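Local coordinates for protein CD8 alpha antigen (PDB 5EDX) that forms a homodimeric T-cell co-receptor ectodomain of immunoglobulin V-set fold that probably binds MHC class I molecules, at residues T17-C22 with N76-L81; C33-Q38 with M50-T55; T65-G70 with R83-D88. One frame throughout, in Å; residues are numbered along the deposited sequence.

Contact 1. Residues T17-C22 with N76-L81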
loop_
_atom_site.group_PDB
_atom_site.type_symbol
_atom_site.label_atom_id
_atom_site.label_comp_id
_atom_site.label_asym_id
_atom_site.label_seq_id
_atom_site.Cartn_x
_atom_site.Cartn_y
_atom_site.Cartn_z
ATOM N N THR A 17 -11.190 22.443 -5.485
ATOM C CA THR A 17 -11.692 21.326 -4.692
ATOM C C THR A 17 -11.773 20.089 -5.578
ATOM O O THR A 17 -12.406 20.121 -6.639
ATOM C CB THR A 17 -13.080 21.645 -4.115
ATOM O OG1 THR A 17 -13.001 22.845 -3.332
ATOM C CG2 THR A 17 -13.592 20.495 -3.246
ATOM N N VAL A 18 -11.116 19.010 -5.153
ATOM C CA VAL A 18 -11.126 17.748 -5.888
ATOM C C VAL A 18 -11.812 16.674 -5.049
ATOM O O VAL A 18 -11.503 16.515 -3.871
ATOM C CB VAL A 18 -9.686 17.295 -6.227
ATOM C CG1 VAL A 18 -9.683 15.934 -6.900
ATOM C CG2 VAL A 18 -9.004 18.323 -7.113
ATOM N N LYS A 19 -12.747 15.945 -5.651
ATOM C CA LYS A 19 -13.458 14.889 -4.932
ATOM C C LYS A 19 -13.262 13.547 -5.631
ATOM O O LYS A 19 -13.576 13.402 -6.816
ATOM C CB LYS A 19 -14.946 15.228 -4.816
ATOM C CG LYS A 19 -15.777 14.179 -4.082
ATOM C CD LYS A 19 -17.120 14.774 -3.683
ATOM C CE LYS A 19 -17.927 13.811 -2.834
ATOM N NZ LYS A 19 -19.146 14.480 -2.294
ATOM N N LEU A 20 -12.726 12.577 -4.895
ATOM C CA LEU A 20 -12.447 11.250 -5.432
ATOM C C LEU A 20 -13.390 10.224 -4.822
ATOM O O LEU A 20 -13.822 10.386 -3.685
ATOM C CB LEU A 20 -11.011 10.850 -5.103
ATOM C CG LEU A 20 -9.913 11.839 -5.493
ATOM C CD1 LEU A 20 -8.552 11.292 -5.049
ATOM C CD2 LEU A 20 -9.930 12.124 -6.991
ATOM N N ARG A 21 -13.697 9.165 -5.567
ATOM C CA ARG A 21 -14.612 8.135 -5.081
ATOM C C ARG A 21 -14.067 6.731 -5.324
ATOM O O ARG A 21 -13.549 6.435 -6.406
ATOM C CB ARG A 21 -15.972 8.275 -5.772
ATOM C CG ARG A 21 -17.056 7.351 -5.212
ATOM C CD ARG A 21 -18.332 7.434 -6.047
ATOM N NE ARG A 21 -18.113 6.901 -7.387
ATOM C CZ ARG A 21 -18.030 7.639 -8.489
ATOM N NH1 ARG A 21 -17.816 7.053 -9.660
ATOM N NH2 ARG A 21 -18.171 8.958 -8.423
ATOM N N CYS A 22 -14.170 5.874 -4.313
ATOM C CA CYS A 22 -14.011 4.440 -4.532
ATOM C C CYS A 22 -15.211 3.715 -3.945
ATOM O O CYS A 22 -15.556 3.912 -2.787
ATOM C CB CYS A 22 -12.681 3.894 -3.980
ATOM S SG CYS A 22 -12.468 3.848 -2.179
ATOM N N ASN A 76 -20.082 3.664 -0.932
ATOM C CA ASN A 76 -19.148 4.612 -1.539
ATOM C C ASN A 76 -18.265 5.304 -0.512
ATOM O O ASN A 76 -18.744 5.764 0.521
ATOM C CB ASN A 76 -19.909 5.672 -2.324
ATOM C CG ASN A 76 -20.663 5.095 -3.493
ATOM O OD1 ASN A 76 -20.068 4.514 -4.398
ATOM N ND2 ASN A 76 -21.983 5.255 -3.485
ATOM N N PHE A 77 -16.973 5.387 -0.816
ATOM C CA PHE A 77 -16.025 6.110 0.020
ATOM C C PHE A 77 -15.473 7.295 -0.766
ATOM O O PHE A 77 -15.179 7.180 -1.952
ATOM C CB PHE A 77 -14.897 5.178 0.472
ATOM C CG PHE A 77 -15.374 4.014 1.294
ATOM C CD1 PHE A 77 -15.812 2.847 0.684
ATOM C CD2 PHE A 77 -15.411 4.098 2.678
ATOM C CE1 PHE A 77 -16.268 1.775 1.446
ATOM C CE2 PHE A 77 -15.851 3.042 3.445
ATOM C CZ PHE A 77 -16.286 1.873 2.831
ATOM N N TYR A 78 -15.350 8.440 -0.106
ATOM C CA TYR A 78 -14.930 9.655 -0.782
ATOM C C TYR A 78 -13.738 10.283 -0.093
ATOM O O TYR A 78 -13.597 10.188 1.126
ATOM C CB TYR A 78 -16.073 10.671 -0.809
ATOM C CG TYR A 78 -17.281 10.200 -1.578
ATOM C CD1 TYR A 78 -17.401 10.450 -2.936
ATOM C CD2 TYR A 78 -18.298 9.502 -0.945
ATOM C CE1 TYR A 78 -18.515 10.016 -3.651
ATOM C CE2 TYR A 78 -19.416 9.065 -1.649
ATOM C CZ TYR A 78 -19.515 9.328 -2.998
ATOM O OH TYR A 78 -20.623 8.891 -3.699
ATOM N N LEU A 79 -12.892 10.930 -0.888
ATOM C CA LEU A 79 -11.806 11.754 -0.370
ATOM C C LEU A 79 -11.955 13.123 -1.003
ATOM O O LEU A 79 -12.170 13.234 -2.208
ATOM C CB LEU A 79 -10.451 11.164 -0.758
ATOM C CG LEU A 79 -9.242 11.821 -0.092
ATOM C CD1 LEU A 79 -9.156 11.411 1.367
ATOM C CD2 LEU A 79 -7.959 11.458 -0.820
ATOM N N ILE A 80 -11.847 14.170 -0.194
ATOM C CA ILE A 80 -11.981 15.517 -0.719
ATOM C C ILE A 80 -10.704 16.298 -0.461
ATOM O O ILE A 80 -10.280 16.440 0.679
ATOM C CB ILE A 80 -13.162 16.262 -0.080
ATOM C CG1 ILE A 80 -14.489 15.577 -0.434
ATOM C CG2 ILE A 80 -13.180 17.711 -0.553
ATOM C CD1 ILE A 80 -14.877 14.478 0.514
ATOM N N LEU A 81 -10.080 16.775 -1.530
ATOM C CA LEU A 81 -8.950 17.686 -1.413
ATOM C C LEU A 81 -9.563 19.078 -1.536
ATOM O O LEU A 81 -9.921 19.514 -2.629
ATOM C CB LEU A 81 -7.940 17.428 -2.529
ATOM C CG LEU A 81 -7.535 15.967 -2.765
ATOM C CD1 LEU A 81 -6.607 15.859 -3.967
ATOM C CD2 LEU A 81 -6.887 15.359 -1.525
HETATM O O HOH W 1 -20.663 10.230 -6.558
#
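Lys19 and Arg21 meet Tyr78 across two neighbouring antiparallel strands, 18-22 and 76-81, which correspond to strands B and E of the immunoglobulin V-set sandwich. The backbones are joined by six hydrogen bonds, a reciprocal pair at each of Val18-Leu81, Leu20-Leu79 and Cys22-Phe77; Leu20 N to Leu79 O, at 2.8 Å, is close to straight at 175°. In the non-hydrogen-bonded positions CA-H groups point at carbonyl oxygens, as with Tyr78 CA and Leu20 O at 3.2 Å.

The polar interactions lie on the outer face. Extended beyond CG, the Lys19 chain carries NZ over the Tyr78 ring face, a cation-pi contact 4.8 Å from the ring centroid, and NZ also bonds to Tyr71 OH. Arg21 runs beside Tyr78 in the same direction, its CG 3.4 Å from Tyr78 CE1, while guanidinium and ring planes stand 70° apart. A water lying in the plane of the ring bonds to Tyr78 OH and, weakly, to Arg21 NH2.

Apolar packing fills the inner face. Val18 CB meets Leu81 CD1, and Leu20 CD1 faces Leu79 CD2, with Tyr92 touching Leu20, Leu79 and Leu81. Cys22, disulfide-bonded to Cys94 of the opposing sheet, has its SG between the backbone N and carbonyl carbon (chi1 69°), where it lies 3.8 Å from Phe77 CB.

Contact 2. Residues C33-Q38 with M50-T55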
loop_
_atom_site.group_PDB
_atom_site.type_symbol
_atom_site.label_atom_id
_atom_site.label_comp_id
_atom_site.label_asym_id
_atom_site.label_seq_id
_atom_site.Cartn_x
_atom_site.Cartn_y
_atom_site.Cartn_z
ATOM N N CYS A 33 -12.788 0.950 4.448
ATOM C CA CYS A 33 -11.868 1.329 3.399
ATOM C C CYS A 33 -10.870 2.345 3.941
ATOM O O CYS A 33 -11.231 3.221 4.723
ATOM C CB CYS A 33 -12.650 1.928 2.234
ATOM S SG CYS A 33 -11.707 2.106 0.717
ATOM N N SER A 34 -9.610 2.209 3.546
ATOM C CA SER A 34 -8.591 3.171 3.936
ATOM C C SER A 34 -8.123 3.931 2.709
ATOM O O SER A 34 -7.855 3.331 1.675
ATOM C CB SER A 34 -7.402 2.460 4.577
ATOM O OG SER A 34 -7.780 1.855 5.797
ATOM N N TRP A 35 -8.034 5.248 2.825
ATOM C CA TRP A 35 -7.452 6.060 1.763
ATOM C C TRP A 35 -5.940 6.144 1.954
ATOM O O TRP A 35 -5.465 6.458 3.042
ATOM C CB TRP A 35 -8.058 7.463 1.765
ATOM C CG TRP A 35 -9.407 7.544 1.120
ATOM C CD1 TRP A 35 -10.617 7.630 1.749
ATOM C CD2 TRP A 35 -9.681 7.537 -0.284
ATOM N NE1 TRP A 35 -11.631 7.682 0.817
ATOM C CE2 TRP A 35 -11.081 7.632 -0.438
ATOM C CE3 TRP A 35 -8.880 7.468 -1.429
ATOM C CZ2 TRP A 35 -11.691 7.657 -1.688
ATOM C CZ3 TRP A 35 -9.484 7.497 -2.668
ATOM C CH2 TRP A 35 -10.879 7.587 -2.790
ATOM N N LEU A 36 -5.207 5.858 0.884
ATOM C CA LEU A 36 -3.750 5.913 0.871
ATOM C C LEU A 36 -3.294 6.885 -0.207
ATOM O O LEU A 36 -4.033 7.196 -1.137
ATOM C CB LEU A 36 -3.162 4.532 0.586
ATOM C CG LEU A 36 -3.623 3.399 1.505
ATOM C CD1 LEU A 36 -3.011 2.072 1.049
ATOM C CD2 LEU A 36 -3.254 3.700 2.956
ATOM N N TYR A 37 -2.066 7.357 -0.072
ATOM C CA TYR A 37 -1.498 8.314 -1.012
ATOM C C TYR A 37 -0.062 7.920 -1.319
ATOM O O TYR A 37 0.657 7.448 -0.439
ATOM C CB TYR A 37 -1.548 9.711 -0.396
ATOM C CG TYR A 37 -0.682 10.752 -1.073
ATOM C CD1 TYR A 37 -1.077 11.359 -2.261
ATOM C CD2 TYR A 37 0.515 11.156 -0.495
ATOM C CE1 TYR A 37 -0.272 12.341 -2.873
ATOM C CE2 TYR A 37 1.314 12.122 -1.088
ATOM C CZ TYR A 37 0.916 12.713 -2.272
ATOM O OH TYR A 37 1.724 13.674 -2.847
ATOM N N GLN A 38 0.354 8.085 -2.569
ATOM C CA GLN A 38 1.772 7.935 -2.885
ATOM C C GLN A 38 2.267 9.165 -3.627
ATOM O O GLN A 38 1.591 9.671 -4.519
ATOM C CB GLN A 38 2.050 6.671 -3.698
ATOM C CG GLN A 38 3.550 6.404 -3.851
ATOM C CD GLN A 38 3.866 5.197 -4.716
ATOM O OE1 GLN A 38 3.256 4.999 -5.763
ATOM N NE2 GLN A 38 4.843 4.399 -4.290
ATOM N N MET A 50 -6.633 7.966 6.015
ATOM C CA MET A 50 -7.722 7.699 6.957
ATOM C C MET A 50 -8.370 6.346 6.739
ATOM O O MET A 50 -8.268 5.754 5.663
ATOM C CB MET A 50 -8.794 8.781 6.851
ATOM C CG MET A 50 -9.525 8.768 5.525
ATOM S SD MET A 50 -10.534 10.243 5.266
ATOM C CE MET A 50 -9.279 11.510 5.052
ATOM N N TYR A 51 -9.042 5.874 7.781
ATOM C CA TYR A 51 -9.790 4.630 7.750
ATOM C C TYR A 51 -11.252 5.019 7.913
ATOM O O TYR A 51 -11.590 5.829 8.779
ATOM C CB TYR A 51 -9.321 3.733 8.895
ATOM C CG TYR A 51 -10.196 2.528 9.192
ATOM C CD1 TYR A 51 -9.909 1.283 8.646
ATOM C CD2 TYR A 51 -11.284 2.630 10.054
ATOM C CE1 TYR A 51 -10.690 0.178 8.931
ATOM C CE2 TYR A 51 -12.077 1.525 10.344
ATOM C CZ TYR A 51 -11.772 0.303 9.778
ATOM O OH TYR A 51 -12.550 -0.801 10.062
ATOM N N LEU A 52 -12.112 4.472 7.055
ATOM C CA LEU A 52 -13.534 4.791 7.079
ATOM C C LEU A 52 -14.376 3.528 7.221
ATOM O O LEU A 52 -14.144 2.537 6.537
ATOM C CB LEU A 52 -13.939 5.521 5.799
ATOM C CG LEU A 52 -13.224 6.848 5.525
ATOM C CD1 LEU A 52 -13.475 7.293 4.093
ATOM C CD2 LEU A 52 -13.666 7.925 6.518
ATOM N N SER A 53 -15.351 3.572 8.119
ATOM C CA SER A 53 -16.298 2.471 8.279
ATOM C C SER A 53 -17.544 3.021 8.943
ATOM O O SER A 53 -17.537 4.144 9.439
ATOM C CB SER A 53 -15.706 1.358 9.144
ATOM O OG SER A 53 -15.652 1.739 10.512
ATOM N N LYS A 54 -18.612 2.230 8.956
ATOM C CA LYS A 54 -19.856 2.663 9.577
ATOM C C LYS A 54 -19.644 3.104 11.028
ATOM O O LYS A 54 -20.164 4.135 11.453
ATOM C CB LYS A 54 -20.888 1.531 9.512
ATOM C CG LYS A 54 -22.199 1.845 10.213
ATOM C CD LYS A 54 -23.191 0.688 10.065
ATOM C CE LYS A 54 -24.451 0.946 10.881
ATOM N NZ LYS A 54 -25.399 -0.206 10.853
ATOM N N THR A 55 -18.862 2.332 11.777
ATOM C CA THR A 55 -18.781 2.504 13.227
ATOM C C THR A 55 -17.576 3.302 13.697
ATOM O O THR A 55 -17.446 3.600 14.882
ATOM C CB THR A 55 -18.776 1.141 13.954
ATOM O OG1 THR A 55 -17.606 0.400 13.585
ATOM C CG2 THR A 55 -20.007 0.342 13.590
#
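Trp35 turns the pyrrole edge of its indole toward Met50 and Leu52 on the adjacent antiparallel strand. Leu52 CD1 lies at that edge, in the indole plane, 3.7 Å from Trp35 CD1 and nearly as close to NE1, the two side chains running obliquely to one another. Met50 instead runs beside Trp35 in the same direction: its CG takes the position between backbone N and carbonyl carbon (chi1 67°) and comes within 4.1 Å of Trp35 CD1. Further out, Met50 SD makes an oblique Met-aromatic contact 5.4 Å from the centroid of the five-membered ring. Two apolar side chains thus border the same edge of the indole, in the buried layer where Leu79 touches both Trp35 and Met50.

Ser34 and Tyr51 occupy the other face of the sheet. Ser34 OG approaches the edge of the phenol ring near its plane, 3.6 Å from Tyr51 CD1. On this side the second subunit packs Leu102 on Ser34 and Ser100 on Tyr51.

Three backbone hydrogen bonds fix the register. Cys33 and Leu52 exchange a pair, and Trp35 N gives a third to Met50 O at 2.9 Å, bent to 145°. Cys33 packs on Cys94, which is disulfide-bonded to Cys22. A core tryptophan beside the intersheet disulfide is a hallmark of the immunoglobulin fold, and strands 33-38 and 47-52 form the C-C' hairpin of its V-set form.

Contact 3. Residues T65-G70 with R83-D88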
loop_
_atom_site.group_PDB
_atom_site.type_symbol
_atom_site.label_atom_id
_atom_site.label_comp_id
_atom_site.label_asym_id
_atom_site.label_seq_id
_atom_site.Cartn_x
_atom_site.Cartn_y
_atom_site.Cartn_z
ATOM N N THR A 65 -7.087 18.075 8.357
ATOM C CA THR A 65 -8.399 17.778 7.793
ATOM C C THR A 65 -9.125 19.002 7.242
ATOM O O THR A 65 -10.225 18.891 6.708
ATOM C CB THR A 65 -9.307 17.008 8.785
ATOM O OG1 THR A 65 -9.441 17.753 10.000
ATOM C CG2 THR A 65 -8.705 15.645 9.101
ATOM N N ARG A 66 -8.500 20.170 7.365
ATOM C CA ARG A 66 -8.998 21.365 6.701
ATOM C C ARG A 66 -8.748 21.259 5.201
ATOM O O ARG A 66 -9.462 21.865 4.406
ATOM C CB ARG A 66 -8.310 22.619 7.254
ATOM C CG ARG A 66 -8.640 22.916 8.711
ATOM C CD ARG A 66 -7.771 24.039 9.258
ATOM N NE ARG A 66 -6.350 23.710 9.198
ATOM C CZ ARG A 66 -5.385 24.451 9.740
ATOM N NH1 ARG A 66 -5.688 25.566 10.391
ATOM N NH2 ARG A 66 -4.119 24.072 9.635
ATOM N N TYR A 67 -7.725 20.491 4.827
ATOM C CA TYR A 67 -7.352 20.334 3.424
ATOM C C TYR A 67 -7.724 18.970 2.851
ATOM O O TYR A 67 -7.988 18.853 1.663
ATOM C CB TYR A 67 -5.851 20.550 3.245
ATOM C CG TYR A 67 -5.449 21.989 3.430
ATOM C CD1 TYR A 67 -5.570 22.898 2.386
ATOM C CD2 TYR A 67 -4.963 22.443 4.648
ATOM C CE1 TYR A 67 -5.208 24.228 2.548
ATOM C CE2 TYR A 67 -4.601 23.772 4.820
ATOM C CZ TYR A 67 -4.725 24.653 3.769
ATOM O OH TYR A 67 -4.368 25.973 3.937
ATOM N N ILE A 68 -7.699 17.939 3.689
ATOM C CA ILE A 68 -8.015 16.585 3.236
ATOM C C ILE A 68 -8.995 15.929 4.193
ATOM O O ILE A 68 -8.677 15.718 5.360
ATOM C CB ILE A 68 -6.756 15.697 3.159
ATOM C CG1 ILE A 68 -5.742 16.295 2.180
ATOM C CG2 ILE A 68 -7.142 14.260 2.769
ATOM C CD1 ILE A 68 -4.486 15.469 2.006
ATOM N N SER A 69 -10.191 15.617 3.705
ATOM C CA SER A 69 -11.155 14.892 4.530
ATOM C C SER A 69 -11.785 13.775 3.709
ATOM O O SER A 69 -11.522 13.649 2.513
ATOM C CB SER A 69 -12.229 15.836 5.074
ATOM O OG SER A 69 -13.084 16.288 4.038
ATOM N N GLY A 70 -12.610 12.956 4.346
ATOM C CA GLY A 70 -13.273 11.893 3.619
ATOM C C GLY A 70 -14.471 11.372 4.374
ATOM O O GLY A 70 -14.647 11.682 5.554
ATOM N N ARG A 83 -8.662 22.327 -0.998
ATOM C CA ARG A 83 -8.012 23.530 -1.483
ATOM C C ARG A 83 -6.667 23.089 -2.034
ATOM O O ARG A 83 -5.633 23.213 -1.375
ATOM C CB ARG A 83 -7.828 24.513 -0.318
ATOM C CG ARG A 83 -8.004 25.977 -0.678
ATOM C CD ARG A 83 -8.093 26.843 0.579
ATOM N NE ARG A 83 -9.469 27.187 0.929
ATOM C CZ ARG A 83 -9.824 27.805 2.053
ATOM N NH1 ARG A 83 -8.904 28.137 2.951
ATOM N NH2 ARG A 83 -11.097 28.087 2.286
ATOM N N PHE A 84 -6.700 22.563 -3.254
ATOM C CA PHE A 84 -5.606 21.768 -3.804
ATOM C C PHE A 84 -4.250 22.456 -3.678
ATOM O O PHE A 84 -4.051 23.570 -4.171
ATOM C CB PHE A 84 -5.915 21.397 -5.261
ATOM C CG PHE A 84 -4.977 20.379 -5.849
ATOM C CD1 PHE A 84 -5.009 19.063 -5.422
ATOM C CD2 PHE A 84 -4.085 20.732 -6.849
ATOM C CE1 PHE A 84 -4.157 18.124 -5.962
ATOM C CE2 PHE A 84 -3.228 19.789 -7.399
ATOM C CZ PHE A 84 -3.260 18.487 -6.951
ATOM N N ARG A 85 -3.324 21.786 -3.004
ATOM C CA ARG A 85 -1.976 22.308 -2.819
ATOM C C ARG A 85 -1.019 21.674 -3.827
ATOM O O ARG A 85 -1.274 20.585 -4.351
ATOM C CB ARG A 85 -1.513 22.043 -1.384
ATOM C CG ARG A 85 -2.413 22.689 -0.325
ATOM C CD ARG A 85 -2.187 22.108 1.078
ATOM N NE ARG A 85 -2.590 20.706 1.166
ATOM C CZ ARG A 85 -2.534 19.972 2.274
ATOM N NH1 ARG A 85 -2.100 20.501 3.411
ATOM N NH2 ARG A 85 -2.910 18.703 2.249
ATOM N N GLU A 86 0.086 22.355 -4.104
ATOM C CA GLU A 86 1.071 21.829 -5.039
ATOM C C GLU A 86 1.542 20.454 -4.574
ATOM O O GLU A 86 1.725 19.533 -5.376
ATOM C CB GLU A 86 2.251 22.794 -5.143
ATOM C CG GLU A 86 3.276 22.388 -6.181
ATOM C CD GLU A 86 4.235 23.511 -6.510
ATOM O OE1 GLU A 86 4.183 24.554 -5.825
ATOM O OE2 GLU A 86 5.036 23.352 -7.452
ATOM N N GLU A 87 1.712 20.317 -3.263
ATOM C CA GLU A 87 2.166 19.070 -2.673
ATOM C C GLU A 87 1.051 18.014 -2.548
ATOM O O GLU A 87 1.313 16.896 -2.117
ATOM C CB GLU A 87 2.819 19.328 -1.310
ATOM C CG GLU A 87 1.890 19.907 -0.249
ATOM C CD GLU A 87 1.835 21.427 -0.265
ATOM O OE1 GLU A 87 2.233 22.047 -1.278
ATOM O OE2 GLU A 87 1.386 22.005 0.747
ATOM N N ASP A 88 -0.178 18.371 -2.922
ATOM C CA ASP A 88 -1.274 17.393 -2.980
ATOM C C ASP A 88 -1.222 16.569 -4.271
ATOM O O ASP A 88 -1.954 15.592 -4.422
ATOM C CB ASP A 88 -2.647 18.073 -2.872
ATOM C CG ASP A 88 -2.979 18.521 -1.456
ATOM O OD1 ASP A 88 -3.740 19.504 -1.311
ATOM O OD2 ASP A 88 -2.491 17.895 -0.495
HETATM O O HOH W 2 -6.469 20.080 -0.484
HETATM O O HOH W 3 -5.938 28.189 2.954
#
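Tyr67 and Arg83 make the nearest backbone approach, CA to CA 5.9 Å, between the turn leading into strand 68-73 and the loop that ends in the 3-10 segment 86-88; a water bridges them, donating to Tyr67 O and accepting from Arg83 N. The same water also donates to Asp88 OD1.

The guanidinium of Arg85 lies flat on Tyr67, with the planes 5° apart and the centres separated by 4.4 Å. The stack is displaced toward the root of the tyrosine: Tyr67 CB sits over the middle of the guanidinium, 3.5 Å from Arg85 CZ, while NH1 lies near CG and CD2 of the ring. Arg85 CD approaches the same ring face toward its rim, a CH-pi contact 4.0 Å from the centroid. The two side chains cross at about a right angle. In the guanidinium plane, Ile68 CD1 approaches the edge at Arg85 NH2, 3.6 Å away. Arg83 O borders the Tyr67 ring edge, and a second water joins Tyr67 OH to Arg83 NH1.

Arg85 grips the Asp88 carboxylate side-on, with NE and NH2. Arg85 NE points nearly straight (175°) to Asp88 OD1, 3.0 Å away, and NH2 reaches the syn lone pair of OD2. Arg85 N approaches from the same carboxylate face as NE, so Asp88 OD1 holds both the backbone N and the side-chain NE of Arg85. This salt bridge is local to the loop; in many variable domains an arginine at the start of strand D pairs with the corresponding aspartate, whereas here Tyr67, probably at that place, stacks on Arg85. The paired charges probably stabilise ionised, buried Asp88, whose hold on the guanidinium fixes the plane on which Tyr67 stacks.

From the N terminus, strand 18-24 opens contact 1, which closes only at 76-81. Within that long loop lies the whole of contact 2, a local hairpin from 33-38 to 50-55. Contact 3 opens at 65-70, before contact 1 has closed, and ends at 83-88, so these two cross, whereas contacts 2 and 3 follow in series. Contact 1 builds the middle of one sheet and contact 2 part of the other; they meet in the core, where Cys22 SG packs against Cys33 SG. Contact 3 joins the start of edge strand 68-73 to the loop entering strand 90-98, and Met50 SD packs against Gly70 N between contacts 2 and 3.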